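Local coordinates for long form salivary protein D7L1 (Anopheles stephensi, PDB 3NHI) that binds and sequesters cysteinyl leukotrienes and thromboxane A2 analogues, thereby modulating the blood feeding of female mosquitoes on vertebrate hosts, at residues 139-142 / 143-147; 170-173 / 174-178; 179-183 / 184-188; 204-207 / 208-211. All coordinates share one frame; numbering follows the deposited sequence.

Along the chain, contact 1 ends helix 135-144, contact 2 is a pair of turns in the loop before contact 3, and contacts 3 and 4 each begin a helix. Contact 1 lies beside the lipid pocket: by nearest atoms, the Tyr142 side chain is about 5 Å from the bound hydroxyeicosatetraenoic acid and about 4 Å from that of ligand-binding Lys151. Contacts 2 to 4 lie in the PBP/GOBP part of the chain, away from the pocket. Contacts 2 and 3 touch, with centres about 11 Å apart; Glu171 probably hydrogen-bonds through OE1 to Ser183 OG (2.7 Å) and through OE2 to Thr181 OG1 (2.9 Å). Contact 4 lies about 21 Å from contact 3, centre to centre.

Contact 1 of 4, residues 139-142 / 143-147; sequences AKIY and AAMPE
Ala139 and Ala143 belong to the last regular turn of helix 135-144, where Ala143 N donates to Ala139 O at 3.0 Å and Ala144 N to Lys140 O at 3.0 Å, before the backbone leaves helical torsions at Met145. The amide of Met145 is divided between two carbonyls. It makes a weak, bent bond to Ile141 O (2.9 Å, 124° at the hydrogen) and a second bond to Tyr142 O at 3.2 Å, in which Met145 N stands well above the carbonyl plane. This passage from i to i+4 bonding to an i to i+3 bond is a common way for a helix to end, and here it releases the chain into the loop that carries Lys151 of the ligand site. Ile141 and Met145 lie side by side on one flank. At a chi1 of -55° the CG2 methyl of Ile141 lies anti to the backbone N, which sets it beside Met145 SD at 4.2 Å, while Met145 CB settles against Ile141 O at 3.4 Å. The methionine then bends at its last torsion, chi3 60°. Helix 73-85 covers this flank, Ile84 meeting Ile141 and Tyr81 meeting Met145. The Tyr142 side chain instead packs on Ala8 and Leu12 of helix 8-22, close to the bound lipid. Ala143 CB rests 3.4 Å from Ala139 O.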
loop_
_atom_site.group_PDB
_atom_site.type_symbol
_atom_site.label_atom_id
_atom_site.label_comp_id
_atom_site.label_asym_id
_atom_site.label_seq_id
_atom_site.Cartn_x
_atom_site.Cartn_y
_atom_site.Cartn_z
ATOM N N ALA A 139 -12.667 -2.032 -10.223
ATOM C CA ALA A 139 -13.943 -2.479 -9.657
ATOM C C ALA A 139 -14.289 -3.892 -10.120
ATOM O O ALA A 139 -14.795 -4.697 -9.336
ATOM C CB ALA A 139 -15.065 -1.496 -9.982
ATOM N N LYS A 140 -13.965 -4.211 -11.376
ATOM C CA LYS A 140 -14.224 -5.552 -11.898
ATOM C C LYS A 140 -13.367 -6.594 -11.183
ATOM O O LYS A 140 -13.816 -7.707 -10.942
ATOM C CB LYS A 140 -13.975 -5.639 -13.406
ATOM C CG LYS A 140 -14.955 -4.851 -14.246
ATOM C CD LYS A 140 -14.671 -5.005 -15.732
ATOM C CE LYS A 140 -15.644 -4.172 -16.548
ATOM N NZ LYS A 140 -15.617 -4.508 -18.000
ATOM N N ILE A 141 -12.127 -6.231 -10.853
ATOM C CA ILE A 141 -11.242 -7.116 -10.112
ATOM C C ILE A 141 -11.803 -7.395 -8.713
ATOM O O ILE A 141 -11.892 -8.551 -8.310
ATOM C CB ILE A 141 -9.791 -6.540 -10.020
ATOM C CG1 ILE A 141 -9.215 -6.222 -11.419
ATOM C CG2 ILE A 141 -8.878 -7.470 -9.185
ATOM C CD1 ILE A 141 -8.891 -7.429 -12.292
ATOM N N TYR A 142 -12.201 -6.349 -7.984
ATOM C CA TYR A 142 -12.767 -6.544 -6.644
ATOM C C TYR A 142 -14.025 -7.401 -6.703
ATOM O O TYR A 142 -14.209 -8.286 -5.865
ATOM C CB TYR A 142 -13.108 -5.218 -5.976
ATOM C CG TYR A 142 -11.924 -4.338 -5.658
ATOM C CD1 TYR A 142 -10.964 -4.716 -4.706
ATOM C CD2 TYR A 142 -11.776 -3.105 -6.283
ATOM C CE1 TYR A 142 -9.882 -3.887 -4.411
ATOM C CE2 TYR A 142 -10.703 -2.267 -5.998
ATOM C CZ TYR A 142 -9.752 -2.662 -5.066
ATOM O OH TYR A 142 -8.685 -1.838 -4.775
ATOM N N ALA A 143 -14.865 -7.163 -7.710
ATOM C CA ALA A 143 -16.114 -7.917 -7.849
ATOM C C ALA A 143 -15.856 -9.405 -8.100
ATOM O O ALA A 143 -16.577 -10.259 -7.581
ATOM C CB ALA A 143 -16.979 -7.314 -8.961
ATOM N N ALA A 144 -14.828 -9.707 -8.885
ATOM C CA ALA A 144 -14.472 -11.088 -9.217
ATOM C C ALA A 144 -13.691 -11.785 -8.109
ATOM O O ALA A 144 -13.649 -13.018 -8.060
ATOM C CB ALA A 144 -13.687 -11.136 -10.520
ATOM N N MET A 145 -13.070 -10.995 -7.235
ATOM C CA MET A 145 -12.160 -11.514 -6.221
ATOM C C MET A 145 -12.491 -10.942 -4.837
ATOM O O MET A 145 -11.838 -10.018 -4.363
ATOM C CB MET A 145 -10.710 -11.229 -6.625
ATOM C CG MET A 145 -10.263 -12.044 -7.843
ATOM S SD MET A 145 -8.660 -11.602 -8.539
ATOM C CE MET A 145 -7.556 -11.902 -7.156
ATOM N N PRO A 146 -13.525 -11.496 -4.176
ATOM C CA PRO A 146 -14.000 -10.979 -2.890
ATOM C C PRO A 146 -12.978 -11.076 -1.753
ATOM O O PRO A 146 -13.155 -10.433 -0.710
ATOM C CB PRO A 146 -15.218 -11.867 -2.587
ATOM C CG PRO A 146 -14.965 -13.117 -3.363
ATOM C CD PRO A 146 -14.322 -12.649 -4.630
ATOM N N GLU A 147 -11.923 -11.863 -1.960
ATOM C CA GLU A 147 -10.867 -12.062 -0.974
ATOM C C GLU A 147 -9.874 -10.889 -0.894
ATOM O O GLU A 147 -8.984 -10.882 -0.051
ATOM C CB GLU A 147 -10.140 -13.388 -1.251
ATOM C CG GLU A 147 -9.283 -13.404 -2.529
ATOM C CD GLU A 147 -9.997 -13.909 -3.795
ATOM O OE1 GLU A 147 -11.237 -13.762 -3.944
ATOM O OE2 GLU A 147 -9.276 -14.455 -4.664
#

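Contact 2 of 4, residues 170-173 / 174-178; sequences SEWK and NGRRY. With SO4 (sulfate ion), chain D.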
loop_
_atom_site.group_PDB
_atom_site.type_symbol
_atom_site.label_atom_id
_atom_site.label_comp_id
_atom_site.label_asym_id
_atom_site.label_seq_id
_atom_site.Cartn_x
_atom_site.Cartn_y
_atom_site.Cartn_z
ATOM N N SER A 170 -16.086 -12.709 17.811
ATOM C CA SER A 170 -14.932 -11.828 17.683
ATOM C C SER A 170 -14.645 -11.091 18.985
ATOM O O SER A 170 -15.559 -10.634 19.681
ATOM C CB SER A 170 -15.139 -10.816 16.561
ATOM O OG SER A 170 -14.088 -9.866 16.565
ATOM N N GLU A 171 -13.359 -10.970 19.297
ATOM C CA GLU A 171 -12.916 -10.186 20.447
ATOM C C GLU A 171 -13.211 -8.704 20.238
ATOM O O GLU A 171 -13.186 -7.924 21.181
ATOM C CB GLU A 171 -11.428 -10.412 20.711
ATOM C CG GLU A 171 -11.136 -11.827 21.197
ATOM C CD GLU A 171 -9.660 -12.132 21.362
ATOM O OE1 GLU A 171 -9.344 -13.330 21.466
ATOM O OE2 GLU A 171 -8.828 -11.197 21.404
ATOM N N TRP A 172 -13.490 -8.328 18.991
ATOM C CA TRP A 172 -13.734 -6.943 18.629
ATOM C C TRP A 172 -15.201 -6.685 18.269
ATOM O O TRP A 172 -15.525 -5.660 17.661
ATOM C CB TRP A 172 -12.815 -6.542 17.469
ATOM C CG TRP A 172 -11.339 -6.712 17.743
ATOM C CD1 TRP A 172 -10.728 -6.841 18.962
ATOM C CD2 TRP A 172 -10.292 -6.724 16.765
ATOM N NE1 TRP A 172 -9.362 -6.960 18.797
ATOM C CE2 TRP A 172 -9.072 -6.889 17.459
ATOM C CE3 TRP A 172 -10.267 -6.620 15.366
ATOM C CZ2 TRP A 172 -7.837 -6.945 16.797
ATOM C CZ3 TRP A 172 -9.045 -6.683 14.716
ATOM C CH2 TRP A 172 -7.850 -6.839 15.430
ATOM N N LYS A 173 -16.077 -7.597 18.687
ATOM C CA LYS A 173 -17.515 -7.516 18.389
ATOM C C LYS A 173 -18.179 -6.180 18.735
ATOM O O LYS A 173 -18.995 -5.673 17.959
ATOM C CB LYS A 173 -18.278 -8.674 19.056
ATOM C CG LYS A 173 -19.787 -8.706 18.769
ATOM C CD LYS A 173 -20.083 -9.071 17.316
ATOM C CE LYS A 173 -21.574 -9.277 17.076
ATOM N NZ LYS A 173 -22.051 -10.601 17.576
ATOM N N ASN A 174 -17.840 -5.621 19.889
ATOM C CA ASN A 174 -18.374 -4.311 20.287
ATOM C C ASN A 174 -17.521 -3.124 19.801
ATOM O O ASN A 174 -17.813 -1.968 20.121
ATOM C CB ASN A 174 -18.571 -4.264 21.806
ATOM C CG ASN A 174 -19.642 -5.239 22.297
ATOM O OD1 ASN A 174 -20.624 -5.512 21.602
ATOM N ND2 ASN A 174 -19.455 -5.759 23.505
ATOM N N GLY A 175 -16.487 -3.425 19.015
ATOM C CA GLY A 175 -15.481 -2.454 18.577
ATOM C C GLY A 175 -14.111 -3.001 18.941
ATOM O O GLY A 175 -13.953 -3.668 19.964
ATOM N N ARG A 176 -13.115 -2.728 18.103
ATOM C CA ARG A 176 -11.753 -3.180 18.367
ATOM C C ARG A 176 -11.172 -2.495 19.595
ATOM O O ARG A 176 -11.310 -1.291 19.769
ATOM C CB ARG A 176 -10.872 -2.909 17.146
ATOM C CG ARG A 176 -9.413 -3.311 17.317
ATOM C CD ARG A 176 -8.639 -3.168 16.014
ATOM N NE ARG A 176 -8.562 -1.792 15.510
ATOM C CZ ARG A 176 -7.692 -0.880 15.941
ATOM N NH1 ARG A 176 -6.829 -1.173 16.914
ATOM N NH2 ARG A 176 -7.698 0.338 15.411
ATOM N N ARG A 177 -10.514 -3.273 20.446
ATOM C CA ARG A 177 -9.788 -2.704 21.574
ATOM C C ARG A 177 -8.391 -3.326 21.639
ATOM O O ARG A 177 -8.021 -4.145 20.788
ATOM C CB ARG A 177 -10.581 -2.867 22.885
ATOM C CG ARG A 177 -11.906 -2.102 22.892
ATOM C CD ARG A 177 -12.531 -1.988 24.260
ATOM N NE ARG A 177 -11.825 -1.043 25.124
ATOM C CZ ARG A 177 -12.243 -0.684 26.337
ATOM N NH1 ARG A 177 -13.369 -1.184 26.836
ATOM N NH2 ARG A 177 -11.535 0.178 27.053
ATOM N N TYR A 178 -7.622 -2.937 22.646
ATOM C CA TYR A 178 -6.229 -3.354 22.742
ATOM C C TYR A 178 -6.006 -4.455 23.772
ATOM O O TYR A 178 -4.880 -4.671 24.227
ATOM C CB TYR A 178 -5.330 -2.127 22.960
ATOM C CG TYR A 178 -5.208 -1.317 21.693
ATOM C CD1 TYR A 178 -4.189 -1.571 20.787
ATOM C CD2 TYR A 178 -6.150 -0.336 21.373
ATOM C CE1 TYR A 178 -4.085 -0.852 19.602
ATOM C CE2 TYR A 178 -6.057 0.390 20.186
ATOM C CZ TYR A 178 -5.018 0.122 19.307
ATOM O OH TYR A 178 -4.894 0.815 18.122
HETATM S S SO4 D . -8.072 0.086 25.084
HETATM O O1 SO4 D . -7.001 -0.634 25.764
HETATM O O2 SO4 D . -8.696 -0.785 24.099
HETATM O O3 SO4 D . -7.523 1.263 24.415
HETATM O O4 SO4 D . -9.067 0.505 26.067
HETATM O O HOH W 1 -15.834 -6.819 22.022
#
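Trp172 and Gly175 close the second of two overlapping type I beta turns, 170-173 and 172-175, through a 2.8 Å bond from Gly175 N to Trp172 O. An ST turn braces the first, Ser170 OG accepting from Trp172 N, and a water links Glu171 O to Asn174 N. The doubled turn brings Arg176 back over the indole. With CG opposite the backbone N (chi1 179°), the arginine's methylenes run across one face: CG is 3.6 Å from Trp172 CD2, and CD makes a CH-pi contact 3.6 Å from the centroid of the six-membered ring, almost on its normal. The guanidinium is turned steeply to the indole, and its NH1 bonds in plane to Tyr178 OH at 3.0 Å. Farther along, Arg177 NH2 grips sulfate O4 at 2.7 Å, at the guanidinium edge, while Tyr178 N holds sulfate O2 at 2.8 Å; the ion was probably picked up during crystallisation. Within the fold, Trp172 packs on Leu186, Ala189 and Ile193 of helix 184-196, and Arg176 forms salt bridges through NH2 with Asp259 and Glu262 of helix 251-266.

Contact 3 of 4, residues 179-183 / 184-188; sequences KLTGS and PELKD
Ser183 presents its hydroxyl to the first turn of helix 184-196: OG accepts from Leu186 N at 3.0 Å along a fairly straight path. A chi1 of 70° makes this possible, because it sets OG between the backbone N and the carbonyl carbon, where it can meet Leu186 N. Thr181 uses the same kind of rotamer, chi1 60°, to a different end: its OG1 takes the N-H of Ser183 at 3.2 Å in an ST turn, which bends the chain just ahead of the helix. Both hydroxyls have a further partner in the carboxylate of Glu171, from earlier in the same loop. Leu186 folds back over the loop. Its side chain crosses that of Thr181 at a slant, and the CD2 branch does the touching, 3.4 Å from Thr181 OG1 and 3.7 Å from Lys179 O. Glu185 is bent at chi2, bringing OE1 alongside Ser183 CB at 3.6 Å. Lys187, by contrast, runs extended beyond CG; its CE passes 3.4 Å from Gly182 O, and a water bridges that carbonyl to Lys187 NZ. The amide of Gly182 is bonded to Tyr239 OH of helix 238-246. Lys187 N donates almost straight to Ser183 O at 3.0 Å, the first regular helical bond. A serine N-cap followed by proline at the first helical position is a classic helix start, here opening helix 184-196 in the PBP/GOBP region.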
loop_
_atom_site.group_PDB
_atom_site.type_symbol
_atom_site.label_atom_id
_atom_site.label_comp_id
_atom_site.label_asym_id
_atom_site.label_seq_id
_atom_site.Cartn_x
_atom_site.Cartn_y
_atom_site.Cartn_z
ATOM N N LYS A 179 -7.074 -5.177 24.099
ATOM C CA LYS A 179 -6.981 -6.286 25.046
ATOM C C LYS A 179 -6.098 -7.380 24.456
ATOM O O LYS A 179 -6.316 -7.828 23.325
ATOM C CB LYS A 179 -8.367 -6.834 25.347
ATOM C CG LYS A 179 -8.390 -7.976 26.360
ATOM C CD LYS A 179 -9.772 -8.619 26.468
ATOM C CE LYS A 179 -10.795 -7.665 27.067
ATOM N NZ LYS A 179 -10.571 -7.472 28.525
ATOM N N LEU A 180 -5.086 -7.783 25.218
ATOM C CA LEU A 180 -4.152 -8.810 24.768
ATOM C C LEU A 180 -4.539 -10.172 25.337
ATOM O O LEU A 180 -4.397 -10.418 26.537
ATOM C CB LEU A 180 -2.718 -8.435 25.150
ATOM C CG LEU A 180 -2.244 -7.062 24.642
ATOM C CD1 LEU A 180 -0.866 -6.738 25.217
ATOM C CD2 LEU A 180 -2.256 -6.987 23.111
ATOM N N THR A 181 -5.038 -11.046 24.470
ATOM C CA THR A 181 -5.532 -12.361 24.890
ATOM C C THR A 181 -4.608 -13.512 24.510
ATOM O O THR A 181 -4.748 -14.620 25.022
ATOM C CB THR A 181 -6.883 -12.656 24.247
ATOM O OG1 THR A 181 -6.721 -12.637 22.818
ATOM C CG2 THR A 181 -7.920 -11.619 24.677
ATOM N N GLY A 182 -3.695 -13.264 23.572
ATOM C CA GLY A 182 -2.864 -14.327 23.015
ATOM C C GLY A 182 -3.643 -15.424 22.306
ATOM O O GLY A 182 -3.133 -16.523 22.129
ATOM N N SER A 183 -4.877 -15.136 21.905
ATOM C CA SER A 183 -5.700 -16.154 21.251
ATOM C C SER A 183 -5.187 -16.406 19.830
ATOM O O SER A 183 -4.595 -15.508 19.225
ATOM C CB SER A 183 -7.165 -15.734 21.209
ATOM O OG SER A 183 -7.348 -14.650 20.314
ATOM N N PRO A 184 -5.408 -17.621 19.289
ATOM C CA PRO A 184 -4.962 -17.879 17.917
ATOM C C PRO A 184 -5.620 -16.926 16.926
ATOM O O PRO A 184 -4.988 -16.524 15.952
ATOM C CB PRO A 184 -5.403 -19.322 17.651
ATOM C CG PRO A 184 -6.312 -19.688 18.782
ATOM C CD PRO A 184 -5.954 -18.829 19.940
ATOM N N GLU A 185 -6.859 -16.531 17.200
ATOM C CA GLU A 185 -7.573 -15.619 16.311
ATOM C C GLU A 185 -6.966 -14.216 16.343
ATOM O O GLU A 185 -6.800 -13.576 15.301
ATOM C CB GLU A 185 -9.065 -15.568 16.663
ATOM C CG GLU A 185 -9.837 -16.890 16.473
ATOM C CD GLU A 185 -9.772 -17.808 17.682
ATOM O OE1 GLU A 185 -9.144 -17.456 18.706
ATOM O OE2 GLU A 185 -10.365 -18.898 17.589
ATOM N N LEU A 186 -6.640 -13.727 17.530
ATOM C CA LEU A 186 -6.014 -12.414 17.641
ATOM C C LEU A 186 -4.644 -12.401 16.967
ATOM O O LEU A 186 -4.302 -11.447 16.255
ATOM C CB LEU A 186 -5.917 -11.967 19.105
ATOM C CG LEU A 186 -5.336 -10.568 19.343
ATOM C CD1 LEU A 186 -6.159 -9.471 18.662
ATOM C CD2 LEU A 186 -5.265 -10.317 20.835
ATOM N N LYS A 187 -3.862 -13.457 17.169
ATOM C CA LYS A 187 -2.562 -13.544 16.522
ATOM C C LYS A 187 -2.711 -13.518 15.001
ATOM O O LYS A 187 -1.941 -12.839 14.312
ATOM C CB LYS A 187 -1.794 -14.792 16.969
ATOM C CG LYS A 187 -1.449 -14.769 18.453
ATOM C CD LYS A 187 -0.695 -16.020 18.868
ATOM C CE LYS A 187 -0.290 -15.953 20.328
ATOM N NZ LYS A 187 0.176 -17.289 20.815
ATOM N N ASP A 188 -3.698 -14.242 14.481
ATOM C CA ASP A 188 -3.950 -14.250 13.050
ATOM C C ASP A 188 -4.367 -12.870 12.542
ATOM O O ASP A 188 -3.819 -12.375 11.542
ATOM C CB ASP A 188 -5.005 -15.288 12.677
ATOM C CG ASP A 188 -5.215 -15.360 11.186
ATOM O OD1 ASP A 188 -4.333 -15.916 10.488
ATOM O OD2 ASP A 188 -6.228 -14.831 10.697
HETATM O O HOH W 2 -2.455 -18.724 20.588
#

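Contact 4 of 4, residues 204-207 / 208-211; sequences GLKV and DEIV
Asp208 and Glu209 supply the flat groups of this helix start, two carboxylates whose polar partners come from other helices: Asp208 OD1 forms a salt bridge with Arg227 NH2 of helix 223-231, and Glu209 OE1, in one of its two conformers and therefore less certainly, pairs with Arg17 NH2 of helix 8-22. The motif is a strand-to-helix junction, in which Lys206 holds the N-cap position between strand 204-205 and helix 207-216. In that same Glu209 conformer, CG lies 3.7 Å from Lys206 CB. The Lys206 carbonyl receives two weak bonds, from Glu209 N at 3.1 Å and from Ile210 N at 3.5 Å, while its NZ reaches back to Asp201 of the neighbouring strand. Leu205 contributes from the end of the hairpin. With CG opposite the backbone N, chi1 180°, its side chain crosses that of Ile210 at about a right angle, and CD1 meets Ile210 CD1 at 4.0 Å. Ile210 continues onto Val226 and Leu230, joining the junction to helix 223-231. Across the first turn the bonding becomes regular: Val211 N donates to Val207 O at 3.0 Å, nearly straight, and the Val211 CG2 methyl lies 3.5 Å from that same oxygen.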
loop_
_atom_site.group_PDB
_atom_site.type_symbol
_atom_site.label_atom_id
_atom_site.label_comp_id
_atom_site.label_asym_id
_atom_site.label_seq_id
_atom_site.Cartn_x
_atom_site.Cartn_y
_atom_site.Cartn_z
ATOM N N GLY A 204 10.374 -9.818 6.399
ATOM C CA GLY A 204 10.322 -9.609 7.840
ATOM C C GLY A 204 9.819 -8.236 8.239
ATOM O O GLY A 204 8.980 -7.636 7.563
ATOM N N LEU A 205 10.341 -7.749 9.356
ATOM C CA LEU A 205 9.928 -6.485 9.953
ATOM C C LEU A 205 10.433 -5.265 9.193
ATOM O O LEU A 205 11.583 -5.232 8.744
ATOM C CB LEU A 205 10.451 -6.443 11.389
ATOM C CG LEU A 205 10.162 -5.216 12.248
ATOM C CD1 LEU A 205 8.669 -5.099 12.527
ATOM C CD2 LEU A 205 10.964 -5.301 13.555
ATOM N N LYS A 206 9.568 -4.260 9.074
ATOM C CA LYS A 206 9.972 -2.972 8.524
ATOM C C LYS A 206 9.886 -1.924 9.619
ATOM O O LYS A 206 8.848 -1.289 9.821
ATOM C CB LYS A 206 9.096 -2.596 7.322
ATOM C CG LYS A 206 9.060 -3.646 6.216
ATOM C CD LYS A 206 10.404 -3.772 5.515
ATOM C CE LYS A 206 10.335 -4.715 4.324
ATOM N NZ LYS A 206 9.401 -4.178 3.291
ATOM N N VAL A 207 10.991 -1.755 10.345
ATOM C CA VAL A 207 11.013 -0.818 11.474
ATOM C C VAL A 207 10.639 0.586 10.992
ATOM O O VAL A 207 9.867 1.300 11.643
ATOM C CB VAL A 207 12.392 -0.798 12.167
ATOM C CG1 VAL A 207 12.408 0.217 13.311
ATOM C CG2 VAL A 207 12.770 -2.199 12.698
ATOM N N ASP A 208 11.144 0.962 9.819
ATOM C CA ASP A 208 10.898 2.308 9.294
ATOM C C ASP A 208 9.416 2.582 9.032
ATOM O O ASP A 208 8.976 3.723 9.128
ATOM C CB ASP A 208 11.681 2.528 8.000
ATOM C CG ASP A 208 13.168 2.692 8.218
ATOM O OD1 ASP A 208 13.638 2.696 9.373
ATOM O OD2 ASP A 208 13.867 2.840 7.198
ATOM N N GLU A 209 8.644 1.548 8.702
ATOM C CA GLU A 209 7.222 1.730 8.429
ATOM C C GLU A 209 6.437 2.005 9.702
ATOM O O GLU A 209 5.518 2.824 9.714
ATOM C CB GLU A 209 6.637 0.526 7.688
ATOM C CG GLU A 209 7.134 0.373 6.259
ATOM C CD GLU A 209 6.968 1.639 5.427
ATOM O OE1 GLU A 209 7.804 1.860 4.529
ATOM O OE2 GLU A 209 6.003 2.400 5.651
ATOM N N ILE A 210 6.796 1.317 10.778
ATOM C CA ILE A 210 6.157 1.598 12.064
ATOM C C ILE A 210 6.535 3.012 12.536
ATOM O O ILE A 210 5.665 3.774 12.978
ATOM C CB ILE A 210 6.465 0.500 13.101
ATOM C CG1 ILE A 210 5.906 -0.841 12.597
ATOM C CG2 ILE A 210 5.909 0.861 14.481
ATOM C CD1 ILE A 210 6.210 -2.054 13.506
ATOM N N VAL A 211 7.812 3.382 12.402
ATOM C CA VAL A 211 8.241 4.743 12.719
ATOM C C VAL A 211 7.443 5.765 11.908
ATOM O O VAL A 211 7.021 6.782 12.462
ATOM C CB VAL A 211 9.757 4.922 12.512
ATOM C CG1 VAL A 211 10.166 6.391 12.597
ATOM C CG2 VAL A 211 10.521 4.101 13.552
#